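Local coordinates for putative nitrate transport protein (Thermoplasma volcanium, PDB 3MST) that probably binds a small solute in the cleft between two alpha/beta domains, as solute-binding proteins of nitrate-type transporters do, at residues 155-160 with 227-232; 63-68 with 161-166; 70-75 with 221-226; 177-182 with 214-219; 28-33 with 74-79. All blocks are in the same frame, centred on the assembly; numbering follows the deposited sequence.

Contact 1 (155-160 with 227-232)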
# COMPACT_ATOMS: atom_id res chain seq x y z
N LEU A 155 6.44 3.82 -15.04
CA LEU A 155 6.50 4.28 -13.66
C LEU A 155 6.08 3.19 -12.68
O LEU A 155 5.52 3.49 -11.59
CB LEU A 155 5.64 5.52 -13.45
CG LEU A 155 6.14 6.77 -14.18
CD1 LEU A 155 5.10 7.90 -14.05
CD2 LEU A 155 7.54 7.14 -13.71
N ASP A 156 6.39 1.95 -13.08
CA ASP A 156 6.17 0.74 -12.28
C ASP A 156 7.17 0.64 -11.15
O ASP A 156 8.28 0.13 -11.36
CB ASP A 156 6.24 -0.53 -13.14
CG ASP A 156 5.99 -1.79 -12.33
OD1 ASP A 156 5.45 -1.68 -11.17
OD2 ASP A 156 6.33 -2.87 -12.88
N LEU A 157 6.78 1.17 -9.99
CA LEU A 157 7.67 1.33 -8.83
C LEU A 157 6.89 0.96 -7.57
O LEU A 157 5.65 1.05 -7.56
CB LEU A 157 8.17 2.77 -8.74
CG LEU A 157 9.11 3.16 -9.88
CD1 LEU A 157 9.15 4.67 -10.03
CD2 LEU A 157 10.52 2.54 -9.70
N PRO A 158 7.58 0.56 -6.51
CA PRO A 158 6.88 0.17 -5.30
C PRO A 158 6.29 1.35 -4.56
O PRO A 158 7.00 2.29 -4.16
CB PRO A 158 7.99 -0.49 -4.46
CG PRO A 158 9.24 0.11 -4.96
CD PRO A 158 9.02 0.29 -6.42
N SER A 159 4.99 1.32 -4.33
CA SER A 159 4.32 2.39 -3.58
C SER A 159 4.28 2.24 -2.08
O SER A 159 3.88 3.17 -1.37
CB SER A 159 2.90 2.61 -4.11
OG SER A 159 2.05 1.52 -3.76
N CYS A 160 4.70 1.07 -1.56
CA CYS A 160 4.75 0.81 -0.14
C CYS A 160 6.17 0.48 0.25
O CYS A 160 6.98 0.06 -0.58
CB CYS A 160 3.80 -0.31 0.22
SG CYS A 160 2.06 0.11 -0.04
N ARG A 227 10.82 7.04 -4.32
CA ARG A 227 10.93 8.23 -3.51
C ARG A 227 10.86 9.46 -4.41
O ARG A 227 10.18 10.44 -4.09
CB ARG A 227 12.27 8.22 -2.78
CG ARG A 227 12.40 9.35 -1.75
CD ARG A 227 13.76 9.40 -1.04
NE ARG A 227 14.81 9.61 -2.01
CZ ARG A 227 16.10 9.38 -1.78
NH1 ARG A 227 16.52 8.99 -0.58
NH2 ARG A 227 16.97 9.59 -2.76
N GLU A 228 11.58 9.41 -5.54
CA GLU A 228 11.57 10.53 -6.48
C GLU A 228 10.17 10.75 -7.07
O GLU A 228 9.71 11.88 -7.14
CB GLU A 228 12.57 10.30 -7.61
CG GLU A 228 14.04 10.42 -7.21
CD GLU A 228 15.02 10.00 -8.35
OE1 GLU A 228 14.61 9.32 -9.34
OE2 GLU A 228 16.23 10.36 -8.23
N LEU A 229 9.51 9.69 -7.51
CA LEU A 229 8.16 9.81 -8.07
C LEU A 229 7.19 10.42 -7.10
O LEU A 229 6.50 11.42 -7.41
CB LEU A 229 7.65 8.44 -8.54
CG LEU A 229 6.22 8.41 -9.10
CD1 LEU A 229 6.12 9.26 -10.39
CD2 LEU A 229 5.78 6.95 -9.33
N TYR A 230 7.12 9.86 -5.90
CA TYR A 230 6.16 10.32 -4.93
C TYR A 230 6.51 11.66 -4.29
O TYR A 230 5.63 12.34 -3.81
CB TYR A 230 5.83 9.23 -3.91
CG TYR A 230 4.95 8.14 -4.50
CD1 TYR A 230 3.57 8.34 -4.62
CD2 TYR A 230 5.46 6.95 -4.94
CE1 TYR A 230 2.76 7.37 -5.19
CE2 TYR A 230 4.65 5.96 -5.55
CZ TYR A 230 3.28 6.18 -5.66
OH TYR A 230 2.46 5.22 -6.18
N SER A 231 7.77 12.08 -4.36
CA SER A 231 8.09 13.43 -3.91
C SER A 231 7.42 14.52 -4.75
O SER A 231 7.33 15.66 -4.30
CB SER A 231 9.60 13.67 -3.90
OG SER A 231 10.22 12.92 -2.89
N ARG A 232 6.94 14.16 -5.95
CA ARG A 232 6.16 15.13 -6.75
C ARG A 232 4.97 15.65 -5.98
O ARG A 232 4.55 16.79 -6.16
CB ARG A 232 5.65 14.52 -8.06
CG ARG A 232 6.69 14.13 -9.04
CD ARG A 232 6.09 13.47 -10.22
NE ARG A 232 7.10 13.11 -11.18
CZ ARG A 232 6.86 12.50 -12.34
NH1 ARG A 232 5.63 12.22 -12.75
NH2 ARG A 232 7.89 12.20 -13.12
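Leu-229, on helix 220-230, rests its branched end against Leu-155 and Leu-157, one methyl to each. Its CB lies 4.3 Å from Leu-157 CD1, and CG, placed opposite the backbone N (chi1 178°), sends the two methyls to different partners. CD1 meets Leu-155 CD1 at 4.0 Å, and the same methyl also lies 3.7 Å above one face of the Arg-232 guanidinium, near the rim. CD2 stands 4.1 Å from Leu-157 CD1 and 4.1 Å from Leu-155 O. An alanine here is likely to leave Leu-155 and Leu-157 without their partner on the helix and one face of the Arg-232 guanidinium without this methyl. Segment 155-160 is the return crossing from the five-stranded to the six-stranded sheet, in a two-domain layout consistent with a periplasmic-binding-protein fold, and helix 220-230 packs against that linker. One residue on, Tyr-230 brings its phenol obliquely to Ser-159, with OH 3.4 Å from Ser-159 CB. This is van der Waals contact: the phenol OH bonds to Asn-104 OD1 and to an unidentified ligand, which Ser-159 OG and Leu-157 N also hold by hydrogen bonds.

Contact 2 (63-68 with 161-166)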
# COMPACT_ATOMS: atom_id res chain seq x y z
N THR A 63 4.27 7.26 0.81
CA THR A 63 3.83 8.61 1.00
C THR A 63 3.68 8.98 2.46
O THR A 63 3.61 10.19 2.80
CB THR A 63 2.53 8.89 0.23
OG1 THR A 63 1.56 7.91 0.55
CG2 THR A 63 2.74 8.88 -1.30
N ASN A 64 3.59 7.99 3.37
CA ASN A 64 3.57 8.27 4.79
C ASN A 64 4.92 8.21 5.45
O ASN A 64 5.04 8.50 6.63
CB ASN A 64 2.62 7.33 5.53
CG ASN A 64 1.17 7.70 5.33
OD1 ASN A 64 0.85 8.83 4.93
ND2 ASN A 64 0.28 6.79 5.64
N MSE A 65 5.95 7.84 4.74
CA MSE A 65 7.27 7.67 5.36
C MSE A 65 7.80 8.92 6.06
O MSE A 65 8.50 8.76 7.02
CB MSE A 65 8.28 7.13 4.35
CG MSE A 65 8.04 5.71 3.94
SE MSE A 65 8.41 4.46 5.38
CE MSE A 65 6.63 3.92 5.43
N PRO A 66 7.49 10.14 5.58
CA PRO A 66 8.03 11.32 6.28
C PRO A 66 7.54 11.45 7.72
O PRO A 66 8.21 12.11 8.53
CB PRO A 66 7.54 12.50 5.41
CG PRO A 66 7.50 11.91 4.00
CD PRO A 66 6.90 10.54 4.28
N LYS A 67 6.40 10.84 8.06
CA LYS A 67 5.89 10.83 9.43
C LYS A 67 6.77 10.09 10.42
O LYS A 67 6.77 10.38 11.61
CB LYS A 67 4.48 10.18 9.46
CG LYS A 67 3.45 10.93 8.61
CD LYS A 67 2.06 10.32 8.52
CE LYS A 67 1.23 11.19 7.52
NZ LYS A 67 -0.16 10.76 7.24
N TYR A 68 7.54 9.12 9.97
CA TYR A 68 8.18 8.18 10.88
C TYR A 68 9.67 8.49 11.11
O TYR A 68 10.22 8.05 12.08
CB TYR A 68 8.01 6.74 10.39
CG TYR A 68 6.56 6.41 10.13
CD1 TYR A 68 5.64 6.43 11.15
CD2 TYR A 68 6.11 6.09 8.86
CE1 TYR A 68 4.32 6.17 10.91
CE2 TYR A 68 4.77 5.84 8.61
CZ TYR A 68 3.90 5.86 9.63
OH TYR A 68 2.57 5.58 9.40
N ALA A 161 6.49 0.74 1.51
CA ALA A 161 7.84 0.64 1.99
C ALA A 161 7.94 0.06 3.37
O ALA A 161 6.97 0.12 4.15
CB ALA A 161 8.49 2.05 1.97
N MSE A 162 9.12 -0.47 3.68
CA MSE A 162 9.47 -0.94 5.03
C MSE A 162 10.64 -0.06 5.48
O MSE A 162 11.56 0.16 4.71
CB MSE A 162 9.93 -2.42 5.01
CG MSE A 162 9.09 -3.34 4.14
SE MSE A 162 9.64 -5.16 4.54
CE MSE A 162 8.69 -5.97 3.05
N ALA A 163 10.59 0.44 6.69
CA ALA A 163 11.61 1.38 7.20
C ALA A 163 11.99 1.07 8.63
O ALA A 163 11.15 0.60 9.42
CB ALA A 163 11.11 2.84 7.09
N SER A 164 13.25 1.29 8.94
CA SER A 164 13.77 1.13 10.31
C SER A 164 15.10 1.87 10.39
O SER A 164 15.37 2.77 9.59
CB SER A 164 13.96 -0.34 10.58
OG SER A 164 14.28 -0.59 11.95
N THR A 165 15.94 1.52 11.37
CA THR A 165 17.27 2.13 11.50
C THR A 165 18.34 1.35 10.74
O THR A 165 19.44 1.85 10.55
CB THR A 165 17.63 2.26 12.98
OG1 THR A 165 17.52 0.96 13.54
CG2 THR A 165 16.70 3.24 13.73
N ARG A 166 18.01 0.16 10.26
CA ARG A 166 18.86 -0.72 9.48
C ARG A 166 17.96 -1.68 8.69
O ARG A 166 16.75 -1.74 8.96
CB ARG A 166 19.80 -1.54 10.40
CG ARG A 166 19.09 -2.48 11.36
CD ARG A 166 20.02 -3.34 12.25
NE ARG A 166 19.21 -4.31 13.02
CZ ARG A 166 18.92 -5.57 12.64
NH1 ARG A 166 19.41 -6.07 11.50
NH2 ARG A 166 18.14 -6.34 13.42
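Met-65, a selenomethionine in this crystal, lies across Ala-161 and Ala-163 on one face of strand 160-164, an inner strand of the six-stranded sheet. The two alanines stand two residues apart, and both aim their CB at the incoming side chain, while Met-162 between them turns to the other face. Met-65 bends to fit. Its CG sits beside the backbone N, and a second turn of the same sense (chi2 -70°) lays the selenium over the strand. SE is 3.6 Å from Ala-163 CB and 4.2 Å from Ala-161 CB; CG also comes within 4.2 Å of Ala-161 CB, and CE folds back to 4.0 Å from Ala-161 O. One bent selenoether arm thus spans both small residues in a buried contact whose side-chain part is apolar. The connection 63-68, which joins strand 57-61 to strand 71-77, is tied to the same sheet by Asp-60, whose OD2 pairs with both Tyr-68 OH and Asn-64 ND2. Lys-67 CB rests on one face of the Tyr-68 ring, and Lys-67 NZ reaches Asn-64 OD1 at 3.2 Å from above the carbonyl plane, 64° out of it.

Contact 3 (70-75 with 221-226)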
# COMPACT_ATOMS: atom_id res chain seq x y z
N LEU A 70 12.26 7.28 9.73
CA LEU A 70 13.07 6.07 9.64
C LEU A 70 13.65 5.97 8.23
O LEU A 70 13.37 6.82 7.38
CB LEU A 70 12.24 4.84 10.04
CG LEU A 70 11.77 4.77 11.50
CD1 LEU A 70 10.73 3.66 11.67
CD2 LEU A 70 12.97 4.58 12.43
N LYS A 71 14.49 4.98 7.98
CA LYS A 71 15.19 4.77 6.70
C LYS A 71 14.56 3.60 5.96
O LYS A 71 14.35 2.52 6.53
CB LYS A 71 16.65 4.47 6.96
CG LYS A 71 17.32 5.59 7.72
CD LYS A 71 18.82 5.38 7.92
CE LYS A 71 19.39 6.40 8.92
NZ LYS A 71 20.85 6.16 9.15
N ILE A 72 14.22 3.84 4.71
CA ILE A 72 13.63 2.79 3.87
C ILE A 72 14.61 1.71 3.52
O ILE A 72 15.71 2.02 3.00
CB ILE A 72 13.01 3.41 2.60
CG1 ILE A 72 11.87 4.36 2.93
CG2 ILE A 72 12.56 2.33 1.60
CD1 ILE A 72 11.44 5.22 1.74
N PHE A 73 14.29 0.44 3.80
CA PHE A 73 15.17 -0.68 3.44
C PHE A 73 14.59 -1.69 2.48
O PHE A 73 15.29 -2.58 2.06
CB PHE A 73 15.70 -1.38 4.71
CG PHE A 73 14.64 -2.06 5.53
CD1 PHE A 73 14.28 -3.35 5.26
CD2 PHE A 73 14.11 -1.46 6.65
CE1 PHE A 73 13.33 -4.03 6.01
CE2 PHE A 73 13.14 -2.15 7.41
CZ PHE A 73 12.78 -3.43 7.11
N ALA A 74 13.27 -1.61 2.20
CA ALA A 74 12.65 -2.49 1.25
C ALA A 74 11.37 -1.82 0.78
O ALA A 74 10.85 -0.89 1.42
CB ALA A 74 12.35 -3.85 1.90
N GLY A 75 10.95 -2.24 -0.40
CA GLY A 75 9.71 -1.75 -1.00
C GLY A 75 8.79 -2.91 -1.31
O GLY A 75 9.22 -4.06 -1.41
N ALA A 221 17.80 1.17 -6.75
CA ALA A 221 17.32 2.10 -7.75
C ALA A 221 15.81 2.16 -7.79
O ALA A 221 15.27 3.22 -8.11
CB ALA A 221 17.85 1.71 -9.13
N GLU A 222 15.14 1.06 -7.46
CA GLU A 222 13.65 1.06 -7.44
C GLU A 222 13.12 1.85 -6.26
O GLU A 222 12.13 2.57 -6.38
CB GLU A 222 13.11 -0.37 -7.44
CG GLU A 222 13.45 -1.07 -8.74
CD GLU A 222 12.70 -2.36 -8.94
OE1 GLU A 222 12.34 -3.00 -7.94
OE2 GLU A 222 12.46 -2.77 -10.11
N LEU A 223 13.78 1.71 -5.11
CA LEU A 223 13.43 2.49 -3.93
C LEU A 223 13.67 3.99 -4.13
O LEU A 223 12.82 4.82 -3.80
CB LEU A 223 14.15 1.98 -2.69
CG LEU A 223 13.96 0.48 -2.40
CD1 LEU A 223 14.77 0.03 -1.19
CD2 LEU A 223 12.51 0.08 -2.33
N VAL A 224 14.84 4.33 -4.67
CA VAL A 224 15.15 5.72 -5.01
C VAL A 224 14.14 6.25 -6.04
O VAL A 224 13.67 7.40 -5.91
CB VAL A 224 16.62 5.84 -5.48
CG1 VAL A 224 16.92 7.23 -6.11
CG2 VAL A 224 17.55 5.55 -4.31
N GLY A 225 13.82 5.43 -7.04
CA GLY A 225 12.85 5.85 -8.05
C GLY A 225 11.50 6.16 -7.44
O GLY A 225 10.86 7.14 -7.81
N SER A 226 11.01 5.31 -6.55
CA SER A 226 9.71 5.58 -5.94
C SER A 226 9.72 6.82 -5.03
O SER A 226 8.78 7.59 -4.99
CB SER A 226 9.25 4.33 -5.21
OG SER A 226 7.98 4.50 -4.65
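Leu-223 presses both methyls against the backbone of strand 71-75, and here the packing is tight. Its CD2 lies 3.4 Å from Gly-75 N and 3.6 Å from Gly-75 CA, so a CB on residue 75 would collide with this methyl; the lack of a side chain here probably lets helix 220-230 come so near. CD1 meets the chain a little earlier, 4.1 Å from both Phe-73 C and Ala-74 N, and touches Ile-72 CG2 at 4.2 Å. The helix passes almost square across the strand: the axes of strand 71-75 and helix 221-226 come within 8.5 Å at an angle of 97°. Phe-73 and Ala-74 both lie opposite Met-162 of the neighbouring strand, a classic beta bulge, and point their side chains to the other face of the sheet. The far side of the helix is looser: Ala-221 is exposed, and Val-224 and Gly-225 are partly so, Val-224 resting on Ile-242 of the C-terminal tail. At one flank Glu-222 OE1 forms a salt bridge with Arg-77 NH1 and a hydrogen bond with Thr-217 OG1. With Leu-223 cut back to alanine, the backbone at Gly-75 would probably lose its methyl cover and Ile-72 its mate on the helix. Since Gly-75 shares backbone bonds with Thr-217 of the next strand, the leucine methyls meet peptide groups already engaged in the sheet, and shape complementarity carries this contact.

Contact 4 (177-182 with 214-219). With EDO (1,2-ethanediol), chain I.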
# COMPACT_ATOMS: atom_id res chain seq x y z
N GLN A 177 7.19 -15.09 3.41
CA GLN A 177 6.43 -16.26 3.87
C GLN A 177 4.93 -15.95 3.85
O GLN A 177 4.11 -16.78 3.40
CB GLN A 177 6.88 -16.75 5.25
CG GLN A 177 8.31 -17.37 5.27
CD GLN A 177 8.77 -17.67 6.69
OE1 GLN A 177 8.08 -17.30 7.66
NE2 GLN A 177 9.92 -18.32 6.83
N GLY A 178 4.58 -14.73 4.27
CA GLY A 178 3.18 -14.36 4.25
C GLY A 178 2.60 -14.20 2.84
O GLY A 178 1.43 -14.48 2.60
N ILE A 179 3.40 -13.68 1.92
CA ILE A 179 2.99 -13.59 0.52
C ILE A 179 2.68 -15.01 -0.01
O ILE A 179 1.66 -15.21 -0.65
CB ILE A 179 4.07 -12.90 -0.30
CG1 ILE A 179 4.16 -11.42 0.03
CG2 ILE A 179 3.79 -13.08 -1.80
CD1 ILE A 179 5.29 -10.71 -0.71
N ASP A 180 3.52 -15.98 0.33
CA ASP A 180 3.31 -17.36 -0.09
C ASP A 180 2.02 -17.91 0.53
O ASP A 180 1.22 -18.58 -0.13
CB ASP A 180 4.51 -18.25 0.31
CG ASP A 180 5.77 -17.98 -0.51
OD1 ASP A 180 5.69 -17.35 -1.58
OD2 ASP A 180 6.86 -18.44 -0.08
N PHE A 181 1.78 -17.60 1.81
CA PHE A 181 0.54 -18.02 2.45
C PHE A 181 -0.68 -17.51 1.67
O PHE A 181 -1.61 -18.26 1.38
CB PHE A 181 0.47 -17.60 3.91
CG PHE A 181 -0.77 -18.07 4.62
CD1 PHE A 181 -1.94 -17.38 4.51
CD2 PHE A 181 -0.76 -19.23 5.37
CE1 PHE A 181 -3.11 -17.80 5.14
CE2 PHE A 181 -1.91 -19.65 6.00
CZ PHE A 181 -3.09 -18.93 5.88
N ILE A 182 -0.70 -16.24 1.33
CA ILE A 182 -1.85 -15.66 0.64
C ILE A 182 -2.03 -16.38 -0.69
O ILE A 182 -3.14 -16.77 -1.00
CB ILE A 182 -1.70 -14.11 0.47
CG1 ILE A 182 -1.74 -13.41 1.81
CG2 ILE A 182 -2.77 -13.57 -0.56
CD1 ILE A 182 -1.33 -11.93 1.70
N HIS A 214 1.32 -8.99 -4.20
CA HIS A 214 2.43 -8.41 -3.44
C HIS A 214 3.78 -8.92 -3.93
O HIS A 214 3.97 -10.14 -4.09
CB HIS A 214 2.36 -8.76 -1.95
CG HIS A 214 1.19 -8.20 -1.19
ND1 HIS A 214 -0.10 -8.68 -1.35
CD2 HIS A 214 1.14 -7.27 -0.22
CE1 HIS A 214 -0.89 -8.03 -0.51
NE2 HIS A 214 -0.16 -7.16 0.18
N GLU A 215 4.73 -8.03 -4.12
CA GLU A 215 6.10 -8.40 -4.46
C GLU A 215 7.09 -7.45 -3.79
O GLU A 215 7.02 -6.23 -3.97
CB GLU A 215 6.27 -8.36 -5.96
CG GLU A 215 7.61 -8.83 -6.44
CD GLU A 215 7.81 -8.53 -7.90
OE1 GLU A 215 8.20 -7.37 -8.24
OE2 GLU A 215 7.56 -9.46 -8.72
N VAL A 216 8.03 -8.03 -3.06
CA VAL A 216 9.06 -7.28 -2.36
C VAL A 216 10.22 -6.94 -3.30
O VAL A 216 10.58 -7.77 -4.13
CB VAL A 216 9.60 -8.12 -1.17
CG1 VAL A 216 10.77 -7.38 -0.44
CG2 VAL A 216 8.47 -8.42 -0.22
N THR A 217 10.76 -5.74 -3.18
CA THR A 217 12.01 -5.40 -3.81
C THR A 217 12.96 -4.78 -2.81
O THR A 217 12.59 -3.99 -1.96
CB THR A 217 11.82 -4.47 -5.03
OG1 THR A 217 13.10 -4.13 -5.58
CG2 THR A 217 11.05 -3.19 -4.66
N LYS A 218 14.24 -5.13 -2.93
CA LYS A 218 15.32 -4.50 -2.19
C LYS A 218 16.27 -3.72 -3.11
O LYS A 218 17.36 -3.31 -2.68
CB LYS A 218 16.15 -5.57 -1.40
CG LYS A 218 15.43 -6.26 -0.32
CD LYS A 218 16.39 -7.24 0.41
CE LYS A 218 16.83 -8.42 -0.45
NZ LYS A 218 17.78 -9.29 0.32
N LYS A 219 15.89 -3.57 -4.38
CA LYS A 219 16.77 -2.94 -5.37
C LYS A 219 16.80 -1.43 -5.13
O LYS A 219 15.78 -0.75 -5.29
CB LYS A 219 16.27 -3.22 -6.80
CG LYS A 219 16.26 -4.69 -7.25
CD LYS A 219 15.93 -4.83 -8.74
CE LYS A 219 15.55 -6.27 -9.14
NZ LYS A 219 14.99 -6.36 -10.53
C1 EDO I . 9.47 -16.01 10.48
O1 EDO I . 10.02 -15.96 9.16
C2 EDO I . 7.96 -16.19 10.44
O2 EDO I . 7.59 -17.57 10.35
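Apolar packing joins Ile-179 to His-214 and Val-216. With CG1 turned beside its own backbone N and the chain extended from there (chi2 176°), Ile-179 carries CD1 to strand 215-217 and the residue before it, 3.7 Å from His-214 CB and 3.9 Å from Val-216 CG2. CG1 follows at 3.8 Å from His-214 CB, the two side chains crossing at a slant. The other branch, CG2, comes to 3.7 Å from His-214 O. Pro-33 of helix 32-36 touches both Ile-179 and His-214.

Polar bonds settle the ends of the strand segment. His-214 meets Ile-179 through its CB, and its ring nitrogen NE2 is hydrogen-bonded to Pro-29 O, which ties the imidazole to the turn before helix 32-36. At the other end Thr-217 OG1 accepts a nearly straight bond from Lys-219 N (3.1 Å, 165°), an ST turn; Lys-219 stands at the N-cap position of helix 220-230. The same hydroxyl pairs with Glu-222 OE1 in the first turn of that helix.

The bound 1,2-ethanediol, probably from the crystallisation liquor, hangs on the exposed Gln-177. Its O2 and O1 both donate to Gln-177 OE1, the former at 2.7 Å, so a single amide oxygen grips both hydroxyls.

Helix 169-184 thus lies against 215-217, the outermost strand at one end of the six-stranded sheet, with Ile-179 at the junction, as expected of helix-on-sheet packing in an alpha/beta domain.

Contact 5 (28-33 with 74-79)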
# COMPACT_ATOMS: atom_id res chain seq x y z
N GLY A 28 -4.49 -1.40 5.60
CA GLY A 28 -3.71 -1.21 4.39
C GLY A 28 -3.23 -2.54 3.90
O GLY A 28 -2.67 -3.31 4.70
N PRO A 29 -3.34 -2.83 2.59
CA PRO A 29 -2.85 -4.12 2.05
C PRO A 29 -1.38 -4.40 2.30
O PRO A 29 -0.97 -5.57 2.30
CB PRO A 29 -3.18 -4.03 0.56
CG PRO A 29 -4.41 -3.12 0.54
CD PRO A 29 -4.12 -2.07 1.57
N VAL A 30 -0.58 -3.37 2.55
CA VAL A 30 0.83 -3.62 2.89
C VAL A 30 0.97 -4.53 4.11
O VAL A 30 1.94 -5.25 4.22
CB VAL A 30 1.63 -2.31 3.11
CG1 VAL A 30 1.21 -1.60 4.42
CG2 VAL A 30 3.14 -2.58 3.11
N SER A 31 -0.00 -4.49 5.03
CA SER A 31 0.05 -5.34 6.22
C SER A 31 -0.32 -6.79 6.02
O SER A 31 -0.02 -7.61 6.89
CB SER A 31 -0.87 -4.77 7.30
OG SER A 31 -2.24 -4.93 6.99
N PHE A 32 -1.01 -7.11 4.93
CA PHE A 32 -1.72 -8.37 4.86
C PHE A 32 -0.79 -9.58 4.97
O PHE A 32 -1.16 -10.55 5.65
CB PHE A 32 -2.59 -8.46 3.63
CG PHE A 32 -3.75 -7.45 3.60
CD1 PHE A 32 -4.05 -6.62 4.68
CD2 PHE A 32 -4.48 -7.38 2.44
CE1 PHE A 32 -5.14 -5.72 4.56
CE2 PHE A 32 -5.54 -6.50 2.29
CZ PHE A 32 -5.86 -5.66 3.35
N PRO A 33 0.40 -9.58 4.35
CA PRO A 33 1.27 -10.74 4.48
C PRO A 33 1.68 -11.02 5.92
O PRO A 33 1.90 -12.21 6.26
CB PRO A 33 2.48 -10.39 3.59
CG PRO A 33 1.84 -9.52 2.51
CD PRO A 33 0.92 -8.64 3.35
N ALA A 74 13.27 -1.61 2.20
CA ALA A 74 12.65 -2.49 1.25
C ALA A 74 11.37 -1.82 0.78
O ALA A 74 10.85 -0.89 1.42
CB ALA A 74 12.35 -3.85 1.90
N GLY A 75 10.95 -2.24 -0.40
CA GLY A 75 9.71 -1.75 -1.00
C GLY A 75 8.79 -2.91 -1.31
O GLY A 75 9.22 -4.06 -1.41
N VAL A 76 7.50 -2.58 -1.47
CA VAL A 76 6.52 -3.60 -1.88
C VAL A 76 5.69 -3.03 -3.03
O VAL A 76 5.13 -1.91 -2.85
CB VAL A 76 5.59 -4.12 -0.74
CG1 VAL A 76 4.89 -5.43 -1.21
CG2 VAL A 76 6.40 -4.34 0.56
N ARG A 77 5.61 -3.76 -4.15
CA ARG A 77 4.63 -3.47 -5.18
C ARG A 77 3.34 -4.23 -4.82
O ARG A 77 3.38 -5.45 -4.54
CB ARG A 77 5.14 -3.92 -6.55
CG ARG A 77 6.24 -3.06 -7.14
CD ARG A 77 6.65 -3.60 -8.47
NE ARG A 77 7.56 -2.73 -9.22
CZ ARG A 77 8.87 -2.74 -9.12
NH1 ARG A 77 9.48 -3.53 -8.26
NH2 ARG A 77 9.57 -1.92 -9.91
N ILE A 78 2.21 -3.53 -4.85
CA ILE A 78 0.91 -4.14 -4.55
C ILE A 78 -0.12 -3.49 -5.47
O ILE A 78 -0.18 -2.29 -5.56
CB ILE A 78 0.51 -3.89 -3.08
CG1 ILE A 78 1.66 -4.15 -2.11
CG2 ILE A 78 -0.70 -4.78 -2.72
CD1 ILE A 78 1.35 -3.77 -0.67
N ASP A 79 -0.91 -4.30 -6.19
CA ASP A 79 -1.89 -3.73 -7.12
C ASP A 79 -3.20 -3.56 -6.38
O ASP A 79 -3.97 -4.51 -6.23
CB ASP A 79 -2.03 -4.64 -8.32
CG ASP A 79 -2.75 -3.97 -9.49
OD1 ASP A 79 -2.97 -2.75 -9.44
OD2 ASP A 79 -3.06 -4.71 -10.44
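In the 3-10 turn that leads into helix 32-36, Pro-29 and Val-30 meet Ile-78, just beyond the end of strand 71-77. Ile-78 does most of the touching. Its CG1 lies opposite the carbonyl carbon (chi1 -45°) and the chain runs on extended, which drives CD1 onto the turn's backbone, 3.6 Å from Val-30 CA and 3.8 Å from Val-30 N. The same methyl is 4.1 Å from Val-30 CB. Its other branch, CG2, takes the neighbouring proline, 4.2 Å from Pro-29 CB. Val-30 extends the apolar seam sheetward: its CG2 comes to 4.5 Å from Val-76 CG2, a looser touch, and also packs on Cys-160.

The chain beyond strand 71-77 passes into strand 81-85 of the other sheet, so Ile-78 lies at the crossing between the two domains, consistent with a hinge-side position in a periplasmic-binding-protein fold. Ile-78 O bonds to an unidentified ligand, and the Pro-29 side chain is about 3 Å, nearest atoms, from a bound acetate; both molecules probably come from the crystallisation liquor, though such molecules often mark pockets.

The turn is held in shape from within. Ser-31 N bonds to Gly-28 O at 2.9 Å and Phe-32 N to Pro-29 O, the i+3 spacing of a 3-10 helix, while Pro-29 CA sits 3.4 Å above the plane of the Phe-32 ring, over its centre. Val-30 O accepts a hydrogen bond from Tyr-175 OH of helix 169-184.

How the contacts relate
Contacts 2, 3, 4 and 5 all reach the six-stranded sheet, through the neighbouring strands 160-164, 71-77 and 215-217. Contacts 3 and 5 share Ala-74 and Gly-75, with centres about 13 Å apart; contacts 1 and 3 share helix 220-230, with centres about 9 Å apart. Contacts 4 and 5 are closer still, at about 8 Å. Along the chain, contact 5 closes before contact 1 opens, contact 4 is nested within the loops closed by contacts 1 and 3, and contacts 1, 2 and 3 cross one another. The late helix 220-230 therefore returns to pack on the much earlier strand 71-77, and Arg-77, paired with Asp-156 and Glu-222, joins contacts 1, 3 and 5 near the domain crossings.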